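Side-chain contacts in uncharacterized protein (Bombyx mori, PDB 5AZ0), which belongs to the aldo-keto reductases and probably reduces carbonyl compounds to alcohols with a nicotinamide cofactor: residues Thr24-Ser29 / Pro52-Ala57; Leu58-Asp63 / Arg283-Ala288; Arg76-Ile81 / Ile101-Trp106; Pro315-Pro320 / Ile339-Trp344. All blocks are in the same frame, centred on the assembly; numbering follows the deposited sequence.

Contact 1. Residues Thr24-Ser29 / Pro52-Ala57. With ACT (acetate ion), chain F.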
# COMPACT_ATOMS: atom_id res chain seq x y z
N THR A 24 0.10 4.96 6.55
CA THR A 24 0.93 5.87 7.33
C THR A 24 1.61 6.95 6.50
O THR A 24 2.47 7.67 7.03
CB THR A 24 1.97 5.11 8.15
OG1 THR A 24 2.95 4.49 7.32
CG2 THR A 24 1.33 4.09 9.06
N TRP A 25 1.26 7.06 5.22
CA TRP A 25 1.83 8.12 4.39
C TRP A 25 0.99 9.40 4.41
O TRP A 25 -0.19 9.40 4.01
CB TRP A 25 1.85 7.65 2.96
CG TRP A 25 2.22 8.65 1.96
CD1 TRP A 25 1.60 8.84 0.72
CD2 TRP A 25 3.35 9.53 1.97
NE1 TRP A 25 2.27 9.78 0.00
CE2 TRP A 25 3.34 10.24 0.73
CE3 TRP A 25 4.35 9.80 2.90
CZ2 TRP A 25 4.31 11.21 0.40
CZ3 TRP A 25 5.29 10.79 2.60
CH2 TRP A 25 5.28 11.47 1.33
N LEU A 26 1.60 10.47 4.83
CA LEU A 26 0.88 11.73 5.06
C LEU A 26 0.78 12.63 3.83
O LEU A 26 -0.06 13.51 3.80
CB LEU A 26 1.48 12.48 6.27
CG LEU A 26 1.13 11.81 7.59
CD1 LEU A 26 1.74 12.58 8.74
CD2 LEU A 26 -0.36 11.64 7.84
N GLY A 27 1.59 12.39 2.82
CA GLY A 27 1.51 13.14 1.58
C GLY A 27 2.54 14.25 1.49
O GLY A 27 3.19 14.65 2.49
N VAL A 28 2.70 14.72 0.24
CA VAL A 28 3.62 15.79 -0.12
C VAL A 28 2.68 16.89 -0.65
O VAL A 28 2.29 16.87 -1.81
CB VAL A 28 4.75 15.29 -1.11
CG1 VAL A 28 4.23 14.37 -2.22
CG2 VAL A 28 5.56 16.43 -1.71
N SER A 29 2.27 17.82 0.23
CA SER A 29 1.30 18.90 -0.08
C SER A 29 1.89 20.31 0.09
O SER A 29 2.52 20.84 -0.84
CB SER A 29 0.02 18.73 0.76
OG SER A 29 0.21 17.82 1.84
N PRO A 52 0.94 13.64 15.02
CA PRO A 52 0.35 13.21 16.29
C PRO A 52 -0.98 12.54 16.15
O PRO A 52 -1.33 11.65 16.93
CB PRO A 52 0.19 14.55 17.09
CG PRO A 52 1.10 15.54 16.43
CD PRO A 52 1.45 15.04 15.03
N LYS A 53 -1.78 13.03 15.19
CA LYS A 53 -3.14 12.48 14.98
C LYS A 53 -3.06 11.07 14.34
O LYS A 53 -3.80 10.15 14.74
CB LYS A 53 -3.99 13.41 14.12
CG LYS A 53 -3.82 14.90 14.48
CD LYS A 53 -4.89 15.77 13.85
CE LYS A 53 -6.20 15.72 14.63
NZ LYS A 53 -7.29 16.30 13.80
N LEU A 54 -2.09 10.89 13.43
CA LEU A 54 -1.81 9.57 12.81
C LEU A 54 -1.48 8.54 13.86
O LEU A 54 -2.01 7.42 13.85
CB LEU A 54 -0.65 9.67 11.80
CG LEU A 54 -0.21 8.40 11.07
CD1 LEU A 54 -1.29 8.04 10.07
CD2 LEU A 54 1.11 8.61 10.33
N LEU A 55 -0.69 8.97 14.86
CA LEU A 55 -0.22 8.06 15.91
C LEU A 55 -1.27 7.71 16.90
O LEU A 55 -1.43 6.57 17.30
CB LEU A 55 0.95 8.69 16.65
CG LEU A 55 2.14 8.99 15.78
CD1 LEU A 55 3.24 9.64 16.65
CD2 LEU A 55 2.60 7.75 15.05
N ASP A 56 -2.00 8.73 17.33
CA ASP A 56 -3.17 8.54 18.20
C ASP A 56 -4.25 7.70 17.49
O ASP A 56 -4.75 6.75 18.08
CB ASP A 56 -3.68 9.93 18.66
CG ASP A 56 -4.81 9.85 19.65
OD1 ASP A 56 -4.78 9.02 20.59
OD2 ASP A 56 -5.78 10.62 19.42
N ALA A 57 -4.55 7.96 16.20
CA ALA A 57 -5.54 7.07 15.50
C ALA A 57 -4.98 5.64 15.27
O ALA A 57 -5.72 4.64 15.35
CB ALA A 57 -6.04 7.73 14.22
C ACT F . 0.05 4.16 3.02
O ACT F . -0.48 5.27 3.23
OXT ACT F . 0.62 3.48 3.89
CH3 ACT F . -0.03 3.61 1.63
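Thr24 and Leu54 bring the two backbones nearest, with 7.2 Å from Thr24 CA to Leu54 CA, where an irregular loop leaving strand 22-23 passes beside helix 51-64. Segment 52-57 is regular helix, whereas 24-29 has no repeating structure, and the encounter illustrates how one helical side chain can bridge to a winding loop. Leu54 sends its side chain toward the loop: with CG anti to the backbone N (chi1 180°), its fork lands on the main chain of Thr24. Leu54 CD2 lies 3.7 Å from Thr24 O, while the other methyl, Leu54 CD1, is 4.1 Å from Thr24 CA. Further along the loop Leu26 reaches the same branch, and the two leucines meet methyl to methyl at an oblique crossing, Leu26 CD2 to Leu54 CD2 being 4.2 Å. Thr24 meets Leu54 mainly through its backbone, while its OG1 is hydrogen-bonded to Asp70 O and Thr71 OG1. The amides of the loop serve an acetate ion, probably from the crystallisation liquor. Thr24 N donates to acetate OXT at 3.1 Å and Trp25 N to acetate O at 3.2 Å, so two successive N-H groups hold both oxygens of one carboxylate. Trp25 takes no part in the leucine contact; Gly27 N sits over the centre of one face of its ring, which also stacks with Tyr75. A loop following the first strand and packed on the first helix is typical of the (beta/alpha)8 barrel, and in aldo-keto reductases this end of the barrel holds the active site.

Contact 2. Residues Leu58-Asp63 / Arg283-Ala288. With ACT (acetate ion), chain K.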
# COMPACT_ATOMS: atom_id res chain seq x y z
N LEU A 58 -3.64 5.52 15.18
CA LEU A 58 -3.00 4.15 15.16
C LEU A 58 -3.22 3.36 16.43
O LEU A 58 -3.62 2.14 16.42
CB LEU A 58 -1.51 4.22 14.78
CG LEU A 58 -0.68 2.91 14.76
CD1 LEU A 58 -1.30 1.80 13.94
CD2 LEU A 58 0.70 3.26 14.25
N SER A 59 -3.05 4.06 17.55
CA SER A 59 -3.23 3.42 18.85
C SER A 59 -4.63 2.95 18.99
O SER A 59 -4.93 1.80 19.38
CB SER A 59 -2.85 4.43 20.02
OG SER A 59 -3.16 3.81 21.27
N TYR A 60 -5.56 3.85 18.65
CA TYR A 60 -6.99 3.48 18.60
C TYR A 60 -7.23 2.27 17.66
O TYR A 60 -7.89 1.24 18.01
CB TYR A 60 -7.82 4.76 18.17
CG TYR A 60 -9.29 4.49 17.98
CD1 TYR A 60 -10.17 4.33 19.07
CD2 TYR A 60 -9.83 4.30 16.68
CE1 TYR A 60 -11.53 4.04 18.87
CE2 TYR A 60 -11.18 4.00 16.48
CZ TYR A 60 -12.03 3.87 17.56
OH TYR A 60 -13.38 3.61 17.28
N ALA A 61 -6.64 2.35 16.44
CA ALA A 61 -6.83 1.22 15.43
C ALA A 61 -6.43 -0.06 16.01
O ALA A 61 -7.18 -1.06 15.95
CB ALA A 61 -6.04 1.49 14.16
N ILE A 62 -5.26 -0.07 16.67
CA ILE A 62 -4.84 -1.32 17.32
C ILE A 62 -5.80 -1.77 18.46
O ILE A 62 -6.09 -2.97 18.61
CB ILE A 62 -3.36 -1.19 17.79
CG1 ILE A 62 -2.44 -1.05 16.56
CG2 ILE A 62 -2.94 -2.40 18.59
CD1 ILE A 62 -1.04 -0.50 16.81
N ASP A 63 -6.27 -0.81 19.27
CA ASP A 63 -7.24 -1.12 20.37
C ASP A 63 -8.46 -1.71 19.79
O ASP A 63 -8.91 -2.73 20.29
CB ASP A 63 -7.68 0.13 21.17
CG ASP A 63 -6.55 0.76 21.99
OD1 ASP A 63 -5.67 0.02 22.42
OD2 ASP A 63 -6.50 1.97 22.15
N ARG A 283 -13.32 7.48 11.18
CA ARG A 283 -13.00 6.86 9.87
C ARG A 283 -12.28 5.52 10.01
O ARG A 283 -12.66 4.53 9.38
CB ARG A 283 -12.26 7.85 9.02
CG ARG A 283 -13.25 8.88 8.45
CD ARG A 283 -12.50 10.07 7.92
NE ARG A 283 -13.34 11.14 7.39
CZ ARG A 283 -12.96 12.42 7.26
NH1 ARG A 283 -11.75 12.84 7.64
NH2 ARG A 283 -13.81 13.30 6.75
N VAL A 284 -11.37 5.45 10.97
CA VAL A 284 -10.72 4.19 11.28
C VAL A 284 -11.73 3.17 11.60
O VAL A 284 -11.70 2.05 11.10
CB VAL A 284 -9.76 4.35 12.48
CG1 VAL A 284 -9.21 3.04 12.96
CG2 VAL A 284 -8.61 5.24 12.08
N LEU A 285 -12.67 3.52 12.45
CA LEU A 285 -13.70 2.54 12.84
C LEU A 285 -14.63 2.14 11.67
O LEU A 285 -15.00 0.97 11.48
CB LEU A 285 -14.55 3.14 13.98
CG LEU A 285 -15.72 2.29 14.47
CD1 LEU A 285 -15.27 0.90 14.81
CD2 LEU A 285 -16.46 2.99 15.64
N GLU A 286 -15.06 3.16 10.96
CA GLU A 286 -15.99 3.04 9.79
C GLU A 286 -15.32 2.14 8.71
O GLU A 286 -15.91 1.13 8.34
CB GLU A 286 -16.29 4.45 9.27
CG GLU A 286 -17.39 4.63 8.20
CD GLU A 286 -17.28 5.94 7.40
OE1 GLU A 286 -16.54 6.86 7.79
OE2 GLU A 286 -17.92 6.08 6.34
N ASN A 287 -14.05 2.44 8.35
CA ASN A 287 -13.29 1.61 7.38
C ASN A 287 -13.23 0.15 7.71
O ASN A 287 -13.18 -0.66 6.78
CB ASN A 287 -11.89 2.15 7.13
CG ASN A 287 -11.93 3.52 6.55
OD1 ASN A 287 -12.96 3.91 6.04
ND2 ASN A 287 -10.86 4.28 6.67
N ALA A 288 -13.29 -0.23 8.98
CA ALA A 288 -13.20 -1.68 9.30
C ALA A 288 -14.50 -2.42 9.43
O ALA A 288 -14.49 -3.67 9.64
CB ALA A 288 -12.35 -1.94 10.52
C ACT K . -8.43 11.95 7.43
O ACT K . -9.43 11.44 6.87
OXT ACT K . -8.49 12.18 8.63
CH3 ACT K . -7.12 12.25 6.75
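Tyr60, Ala61, Val284 and Leu285 join two outer helices of the (beta/alpha)8 barrel, 51-64 beside the first strand and 281-287 after the last, and so exemplify how such a barrel is closed on itself. The short helical axes approach to 10.1 Å and cross at -35°, with their directions roughly alike. Where the helices come nearest, the Ala61 methyl lies against a Val284 methyl: Ala61 CB is 3.7 Å from Val284 CG1. That valine methyl is the common partner, since it also lies alongside the edge of the Tyr60 ring, near the ring plane, with 4.0 Å from Tyr60 CD2 to Val284 CG1; the two side chains run antiparallel. The phenol then runs on to the next residue, and Tyr60 OH rests against the leucine side chain, 3.5 Å from both Leu285 CB and Leu285 CD2. The Tyr60 torsion (chi1 175°) sets CG opposite the backbone N and carries the ring across to Leu285. Without the phenol, as with an alanine here, Leu285 is likely to lose its partner from this segment and a gap to open beside the Val284 methyl. Tyr22 of strand 22-23 touches both Ala61 and Val284, and Tyr66 OH is bonded to Val284 O. Arg283 takes no part in this helix packing; its extended chain ends at an acetate ion also bound by Val279 N and Thr280 OG1. In NADPH-dependent relatives this helix start commonly receives the cofactor's 2'-phosphate. Here Arg283 NH1 makes a weak hydrogen bond to acetate O at 2.8 Å, bent to 120° at the hydrogen, with acetate OXT in the guanidinium plane at its edge.

Contact 3. Residues Arg76-Ile81 / Ile101-Trp106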
# COMPACT_ATOMS: atom_id res chain seq x y z
N ARG A 76 8.75 8.71 6.43
CA ARG A 76 9.44 9.55 7.41
C ARG A 76 9.13 9.16 8.84
O ARG A 76 9.89 9.48 9.68
CB ARG A 76 9.19 11.09 7.24
CG ARG A 76 9.96 11.77 6.09
CD ARG A 76 9.08 12.05 4.92
NE ARG A 76 9.68 12.98 3.99
CZ ARG A 76 9.80 12.82 2.66
NH1 ARG A 76 9.36 11.70 2.01
NH2 ARG A 76 10.36 13.80 1.95
N VAL A 77 8.06 8.44 9.08
CA VAL A 77 7.52 8.25 10.39
C VAL A 77 7.82 6.86 10.99
O VAL A 77 7.19 6.49 11.97
CB VAL A 77 5.99 8.52 10.39
CG1 VAL A 77 5.75 10.00 10.10
CG2 VAL A 77 5.21 7.63 9.37
N GLU A 78 8.75 6.07 10.44
CA GLU A 78 8.99 4.72 11.03
C GLU A 78 9.35 4.77 12.52
O GLU A 78 8.83 3.96 13.31
CB GLU A 78 10.08 3.97 10.26
CG GLU A 78 9.67 3.57 8.82
CD GLU A 78 10.84 3.12 7.97
OE1 GLU A 78 11.82 3.87 7.95
OE2 GLU A 78 10.81 2.02 7.33
N PRO A 79 10.21 5.73 12.95
CA PRO A 79 10.56 5.77 14.42
C PRO A 79 9.32 5.95 15.27
O PRO A 79 9.07 5.19 16.19
CB PRO A 79 11.56 6.95 14.50
CG PRO A 79 12.12 7.03 13.10
CD PRO A 79 10.93 6.79 12.22
N GLU A 80 8.44 6.84 14.86
CA GLU A 80 7.22 7.07 15.65
C GLU A 80 6.26 5.89 15.61
O GLU A 80 5.58 5.58 16.60
CB GLU A 80 6.49 8.32 15.16
CG GLU A 80 7.25 9.65 15.34
CD GLU A 80 8.14 10.06 14.15
OE1 GLU A 80 8.77 9.23 13.42
OE2 GLU A 80 8.26 11.27 13.93
N ILE A 81 6.15 5.21 14.44
CA ILE A 81 5.26 4.04 14.37
C ILE A 81 5.86 2.98 15.31
O ILE A 81 5.15 2.23 15.96
CB ILE A 81 5.16 3.44 12.90
CG1 ILE A 81 4.60 4.46 11.91
CG2 ILE A 81 4.42 2.12 12.91
CD1 ILE A 81 3.21 4.96 12.24
N ILE A 101 3.39 -6.02 9.85
CA ILE A 101 3.99 -4.73 9.59
C ILE A 101 4.80 -4.75 8.32
O ILE A 101 5.63 -5.62 8.10
CB ILE A 101 4.91 -4.34 10.77
CG1 ILE A 101 4.07 -4.22 12.05
CG2 ILE A 101 5.64 -3.02 10.50
CD1 ILE A 101 4.96 -4.16 13.28
N THR A 102 4.51 -3.80 7.47
CA THR A 102 5.15 -3.68 6.12
C THR A 102 6.02 -2.43 6.06
O THR A 102 5.62 -1.37 6.54
CB THR A 102 4.07 -3.53 5.03
OG1 THR A 102 3.32 -4.73 4.92
CG2 THR A 102 4.71 -3.30 3.64
N THR A 103 7.22 -2.55 5.51
CA THR A 103 7.97 -1.36 5.13
C THR A 103 8.47 -1.52 3.67
O THR A 103 8.16 -2.51 3.02
CB THR A 103 9.10 -0.97 6.11
OG1 THR A 103 9.56 0.34 5.75
CG2 THR A 103 10.25 -1.92 6.04
N LYS A 104 9.20 -0.53 3.16
CA LYS A 104 9.46 -0.39 1.73
C LYS A 104 10.82 0.31 1.50
O LYS A 104 11.21 1.13 2.30
CB LYS A 104 8.32 0.31 0.98
CG LYS A 104 6.93 -0.14 1.35
CD LYS A 104 5.87 0.71 0.66
CE LYS A 104 4.57 0.43 1.40
NZ LYS A 104 3.47 1.31 1.02
N VAL A 105 11.51 -0.12 0.45
CA VAL A 105 12.87 0.32 0.09
C VAL A 105 12.68 1.24 -1.11
O VAL A 105 12.09 0.81 -2.21
CB VAL A 105 13.69 -0.89 -0.37
CG1 VAL A 105 15.06 -0.51 -0.96
CG2 VAL A 105 13.89 -1.82 0.83
N TRP A 106 13.26 2.43 -1.01
CA TRP A 106 13.12 3.45 -2.03
C TRP A 106 14.14 3.34 -3.15
O TRP A 106 15.04 2.44 -3.15
CB TRP A 106 13.20 4.82 -1.31
CG TRP A 106 12.65 6.05 -2.02
CD1 TRP A 106 13.39 7.12 -2.46
CD2 TRP A 106 11.28 6.38 -2.32
NE1 TRP A 106 12.58 8.08 -3.03
CE2 TRP A 106 11.28 7.68 -2.94
CE3 TRP A 106 10.08 5.72 -2.14
CZ2 TRP A 106 10.13 8.30 -3.38
CZ3 TRP A 106 8.90 6.34 -2.56
CH2 TRP A 106 8.92 7.62 -3.18
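Glu78 and Thr103 make a buried polar link between a helix start and a strand, a worked example of how a barrel can fasten its two layers. Along the first segment, Arg76 comes before the helix and sends its guanidinium to Phe74 O and Ala340 O. Val77 takes the N-cap position, and its carbonyl accepts the helical bond from Ile81 N, 3.0 Å from Val77 O. Glu78, the next residue, turns to the strand: CG stands anti to the carbonyl carbon (chi1 -69°) and the chain runs extended beyond it, carrying the carboxylate across to the threonine at about a right angle. Thr103 OG1 donates to Glu78 OE2 at 2.6 Å, approaching OE2 almost in line with its C-O bond. The same OE2 is bonded to Ser122 OG, while OE1 forms a salt bridge with Arg125, so the carboxylate is gripped through both oxygens, which should hold its rotation. A leucine here would probably leave the buried Thr103 hydroxyl without its acceptor and the Arg125 charge without its mate. Ile81, one turn on, packs on Leu55 and Leu58 of helix 51-64. The pair belongs to the beta-alpha-beta unit of strand 68-70, helix 78-90 and strand 100-105. Thr102 shares backbone bonds with Ile69 inside that unit, and Thr103 with Leu133 of the next strand, 133-136, while helix 112-126 closes over the bond with Leu119 and Ser122.

Contact 4. Residues Pro315-Pro320 / Ile339-Trp344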
# COMPACT_ATOMS: atom_id res chain seq x y z
N PRO A 315 3.08 10.13 -11.01
CA PRO A 315 4.16 11.06 -10.74
C PRO A 315 4.92 11.34 -12.05
O PRO A 315 5.82 10.59 -12.42
CB PRO A 315 4.98 10.33 -9.67
CG PRO A 315 4.68 8.89 -9.87
CD PRO A 315 3.32 8.78 -10.47
N LEU A 316 4.56 12.45 -12.70
CA LEU A 316 5.06 12.74 -14.07
C LEU A 316 6.53 12.93 -14.12
O LEU A 316 7.16 12.50 -15.09
CB LEU A 316 4.33 13.95 -14.69
CG LEU A 316 2.85 13.56 -14.95
CD1 LEU A 316 1.96 14.79 -15.02
CD2 LEU A 316 2.67 12.61 -16.17
N PHE A 317 7.12 13.49 -13.05
CA PHE A 317 8.62 13.57 -12.93
C PHE A 317 9.37 12.27 -13.07
O PHE A 317 10.53 12.31 -13.36
CB PHE A 317 9.06 14.27 -11.65
CG PHE A 317 8.27 13.87 -10.44
CD1 PHE A 317 8.63 12.73 -9.71
CD2 PHE A 317 7.22 14.63 -10.01
CE1 PHE A 317 7.89 12.36 -8.59
CE2 PHE A 317 6.49 14.27 -8.90
CZ PHE A 317 6.82 13.11 -8.19
N TRP A 318 8.71 11.09 -12.93
CA TRP A 318 9.43 9.83 -13.15
C TRP A 318 9.30 9.22 -14.52
O TRP A 318 10.01 8.24 -14.81
CB TRP A 318 9.05 8.79 -12.05
CG TRP A 318 9.62 9.14 -10.67
CD1 TRP A 318 10.83 9.76 -10.40
CD2 TRP A 318 9.03 8.85 -9.40
NE1 TRP A 318 11.00 9.86 -9.04
CE2 TRP A 318 9.93 9.33 -8.40
CE3 TRP A 318 7.86 8.21 -9.01
CZ2 TRP A 318 9.67 9.19 -7.05
CZ3 TRP A 318 7.60 8.07 -7.63
CH2 TRP A 318 8.53 8.57 -6.67
N GLN A 319 8.43 9.77 -15.38
CA GLN A 319 8.28 9.22 -16.79
C GLN A 319 9.54 8.96 -17.56
O GLN A 319 9.62 7.90 -18.19
CB GLN A 319 7.38 10.06 -17.69
CG GLN A 319 5.96 10.24 -17.18
CD GLN A 319 4.96 10.71 -18.26
OE1 GLN A 319 3.76 10.42 -18.17
NE2 GLN A 319 5.45 11.45 -19.26
N PRO A 320 10.53 9.86 -17.51
CA PRO A 320 11.78 9.60 -18.30
C PRO A 320 12.69 8.50 -17.77
O PRO A 320 13.70 8.19 -18.42
CB PRO A 320 12.55 10.93 -18.23
CG PRO A 320 11.69 11.88 -17.50
CD PRO A 320 10.54 11.16 -16.83
N ILE A 339 12.78 17.79 -4.67
CA ILE A 339 13.74 17.27 -3.67
C ILE A 339 13.08 16.33 -2.61
O ILE A 339 13.68 15.33 -2.24
CB ILE A 339 14.57 18.40 -2.99
CG1 ILE A 339 15.83 17.82 -2.28
CG2 ILE A 339 13.72 19.23 -2.03
CD1 ILE A 339 17.06 18.74 -2.34
N ALA A 340 11.86 16.63 -2.16
CA ALA A 340 11.12 15.79 -1.23
C ALA A 340 10.85 14.31 -1.71
O ALA A 340 10.51 13.47 -0.89
CB ALA A 340 9.80 16.44 -0.84
N MET A 341 11.05 14.03 -3.00
CA MET A 341 10.95 12.69 -3.55
C MET A 341 12.32 12.03 -3.65
O MET A 341 12.43 10.95 -4.25
CB MET A 341 10.31 12.77 -4.94
CG MET A 341 9.05 13.63 -5.02
SD MET A 341 7.76 13.15 -3.92
CE MET A 341 7.51 11.46 -4.45
N ARG A 342 13.37 12.65 -3.09
CA ARG A 342 14.75 12.17 -3.25
C ARG A 342 15.63 12.16 -1.96
O ARG A 342 16.49 11.31 -1.83
CB ARG A 342 15.47 13.04 -4.30
CG ARG A 342 15.11 12.76 -5.74
CD ARG A 342 15.87 13.66 -6.75
NE ARG A 342 15.69 15.12 -6.62
CZ ARG A 342 16.54 16.01 -6.07
NH1 ARG A 342 17.72 15.67 -5.51
NH2 ARG A 342 16.20 17.31 -6.04
N LYS A 343 15.48 13.16 -1.09
CA LYS A 343 16.35 13.40 0.08
C LYS A 343 15.46 13.84 1.21
O LYS A 343 14.68 14.75 1.04
CB LYS A 343 17.38 14.50 -0.17
CG LYS A 343 18.47 14.10 -1.15
CD LYS A 343 19.39 15.27 -1.56
CE LYS A 343 20.73 14.70 -2.01
NZ LYS A 343 21.53 15.57 -2.88
N TRP A 344 15.59 13.20 2.36
CA TRP A 344 14.78 13.56 3.54
C TRP A 344 15.43 12.97 4.83
O TRP A 344 16.28 12.06 4.74
CB TRP A 344 13.32 13.06 3.36
CG TRP A 344 13.21 11.49 3.39
CD1 TRP A 344 12.94 10.70 4.48
CD2 TRP A 344 13.42 10.59 2.29
NE1 TRP A 344 12.96 9.38 4.13
CE2 TRP A 344 13.27 9.27 2.79
CE3 TRP A 344 13.71 10.76 0.93
CZ2 TRP A 344 13.39 8.15 1.99
CZ3 TRP A 344 13.85 9.64 0.14
CH2 TRP A 344 13.69 8.33 0.69
O HOH W 1 13.16 9.87 -6.82
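Met341 meets Phe317 and Trp318 because its chain is doubled back: bends at chi2 (-57°) and chi3 (-58°) curl it into a hook that offers CG to one ring and CE to the other. Phe317 has its CG set between the backbone N and the carbonyl carbon (chi1 42°), which turns the ring toward the methionine. Phe317 CZ approaches Met341 CG to 3.9 Å, and the two side chains cross at about a right angle. The sulfur keeps to an oblique bearing, with Met341 SD 5.4 Å from the centroid of the Phe317 ring. Farther along the hook, Met341 CE reaches the six-membered end of the indole, 3.8 Å from Trp318 CH2. The rings are also fitted together, for Phe317 CE1 stands over the centre of one face of the Trp318 ring, whose CD1 lies in the plane of the Phe317 ring at its edge. A water completes the link on the polar side: it accepts from Trp318 NE1 at 3.1 Å and donates to Met341 O at 2.9 Å. Met341 O also takes a hydrogen bond from Trp106 NE1, and Trp318 meets Trp138 edge-to-face. Here a Met-aromatic contact joins two 3-10 turns in the C-terminal region, which in aldo-keto reductases typically folds over the barrel mouth and contributes to the substrate pocket.

Following the chain from its N terminus, contact 1 closes a short loop between the end of strand 22-23 and helix 51-64. Contact 2 starts on the same helix and closes a far longer loop at Arg283-Ala288, joining the first and last parts of the barrel; Ala57 CB and Val284 CG2 connect the two. Contact 3 is nested inside that loop, within one beta-alpha-beta unit, and touches contact 1 where Thr24 CG2 packs on Ile81 CD1. Contact 4 follows in series and closes a C-terminal loop. Two probable side-chain-to-carbonyl hydrogen bonds tie it to contact 3, whereas its centre lies about 31 Å from that of contact 2.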